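Local coordinates for DNA repair protein PprA (Deinococcus deserti, PDB 6MC8) that binds DNA and forms filaments, serving the repair of radiation-induced DNA damage and the segregation of the genome, at residues V194-T199 / E290-A295. The protein carries 2 engineered substitutions. Residues are numbered along the deposited sequence; the frame is centred on the assembly and turned at random.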
# COMPACT_ATOMS: atom_id res chain seq x y z
N VAL A 194 -12.59 17.54 2.61
CA VAL A 194 -13.98 17.97 2.71
C VAL A 194 -14.23 18.96 1.58
O VAL A 194 -13.53 19.97 1.47
CB VAL A 194 -14.26 18.59 4.09
CG1 VAL A 194 -15.57 19.31 4.08
CG2 VAL A 194 -14.28 17.52 5.14
N HIS A 195 -15.22 18.66 0.74
CA HIS A 195 -15.41 19.34 -0.53
C HIS A 195 -16.83 19.87 -0.66
O HIS A 195 -17.79 19.10 -0.57
CB HIS A 195 -15.10 18.40 -1.68
CG HIS A 195 -15.31 19.01 -3.03
ND1 HIS A 195 -14.42 19.89 -3.60
CD2 HIS A 195 -16.30 18.85 -3.94
CE1 HIS A 195 -14.85 20.25 -4.79
NE2 HIS A 195 -15.99 19.63 -5.02
N ARG A 196 -16.96 21.16 -0.91
CA ARG A 196 -18.22 21.76 -1.34
C ARG A 196 -17.95 22.45 -2.67
O ARG A 196 -17.05 23.32 -2.74
CB ARG A 196 -18.78 22.75 -0.32
CG ARG A 196 -20.16 23.24 -0.69
CD ARG A 196 -20.69 24.31 0.24
NE ARG A 196 -20.90 23.82 1.59
CZ ARG A 196 -20.20 24.23 2.64
NH1 ARG A 196 -19.23 25.12 2.48
NH2 ARG A 196 -20.46 23.74 3.84
N PRO A 197 -18.68 22.11 -3.73
CA PRO A 197 -18.33 22.60 -5.08
C PRO A 197 -18.52 24.10 -5.24
O PRO A 197 -19.54 24.67 -4.84
CB PRO A 197 -19.28 21.82 -5.99
CG PRO A 197 -19.65 20.63 -5.20
CD PRO A 197 -19.71 21.07 -3.79
N ALA A 198 -17.52 24.74 -5.83
CA ALA A 198 -17.54 26.18 -6.06
C ALA A 198 -16.71 26.50 -7.29
O ALA A 198 -15.56 26.06 -7.40
CB ALA A 198 -17.01 26.95 -4.85
N THR A 199 -17.30 27.24 -8.21
CA THR A 199 -16.60 27.83 -9.34
C THR A 199 -16.37 29.30 -9.03
O THR A 199 -16.98 29.84 -8.10
CB THR A 199 -17.41 27.65 -10.64
OG1 THR A 199 -18.64 28.38 -10.56
CG2 THR A 199 -17.70 26.20 -10.90
N GLU A 290 -15.19 28.42 6.65
CA GLU A 290 -14.64 29.75 6.91
C GLU A 290 -13.95 30.33 5.68
O GLU A 290 -14.07 31.52 5.40
CB GLU A 290 -13.69 29.71 8.11
CG GLU A 290 -13.02 31.04 8.41
CD GLU A 290 -14.00 32.16 8.71
OE1 GLU A 290 -15.07 31.91 9.31
OE2 GLU A 290 -13.72 33.31 8.29
N LEU A 291 -13.24 29.49 4.91
CA LEU A 291 -12.56 29.96 3.71
C LEU A 291 -13.55 30.40 2.64
O LEU A 291 -13.27 31.34 1.88
CB LEU A 291 -11.64 28.88 3.17
CG LEU A 291 -10.33 28.66 3.91
CD1 LEU A 291 -9.73 27.37 3.43
CD2 LEU A 291 -9.38 29.80 3.66
N GLN A 292 -14.70 29.75 2.56
CA GLN A 292 -15.71 30.15 1.60
C GLN A 292 -16.46 31.40 2.06
O GLN A 292 -16.87 32.22 1.23
CB GLN A 292 -16.67 29.00 1.32
CG GLN A 292 -16.06 27.92 0.46
CD GLN A 292 -16.98 26.74 0.23
OE1 GLN A 292 -18.01 26.60 0.89
NE2 GLN A 292 -16.65 25.92 -0.75
N LYS A 293 -16.64 31.56 3.37
CA LYS A 293 -17.28 32.78 3.86
C LYS A 293 -16.33 33.96 3.81
O LYS A 293 -16.76 35.09 3.58
CB LYS A 293 -17.83 32.57 5.27
CG LYS A 293 -19.09 31.73 5.31
CD LYS A 293 -19.77 31.75 6.67
CE LYS A 293 -19.04 30.89 7.68
NZ LYS A 293 -19.77 30.83 8.97
N ALA A 294 -15.03 33.72 4.02
CA ALA A 294 -14.06 34.79 3.86
C ALA A 294 -13.87 35.14 2.39
O ALA A 294 -13.50 36.26 2.05
CB ALA A 294 -12.72 34.40 4.49
N ALA A 295 -14.11 34.17 1.51
CA ALA A 295 -14.10 34.44 0.08
C ALA A 295 -15.24 35.36 -0.31
O ALA A 295 -15.06 36.26 -1.14
CB ALA A 295 -14.19 33.14 -0.71
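The chain leaving strand 189-195 runs past the side of helix 274-304, and the two backbones come nearest at Ala-198 and Gln-292, whose CA atoms lie 8.8 Å apart. Gln-292 bridges that distance with a side chain extended beyond CG, its CG anti to the carbonyl carbon (chi1 -74°), which carries the amide across to Arg-196. Both ends of the amide are used. NH1 of Arg-196 donates to OE1 of Gln-292 at 2.5 Å, shorter than usual and doubtful in its exact length, along a bent path. OE1 sits at the edge of the guanidinium, near its plane; the amide and guanidinium planes are turned 50° from each other. NE2 of Gln-292 reaches the backbone O of Arg-196 at 3.3 Å in a weak, bent bond, and also donates to the O of Val-259. An acceptor role at OE1 and donor roles at NE2 are consistent with this orientation of the amide and restrain its rotation. CB of Ala-198 adds a slight contact, 4.2 Å from the same NE2. In the fold, this joins the exit of an inner strand of the four-stranded antiparallel sheet to the long C-terminal helix, just before Thr-199, at the N-cap position of helix 200-213. The arginine chain bends at chi3 (-65°), turning its guanidinium toward OE1 of Gln-292 and the flank of the helix, where NH2 forms a salt bridge with Asp-289, while NE bonds to the O of Ala-177. A leucine in place of Arg-196 would probably leave OE1 of Gln-292 and the carboxylate of Asp-289 without their mates, and the amide less firmly oriented. Leu-288 touches the same arginine, one helical turn before Gln-292.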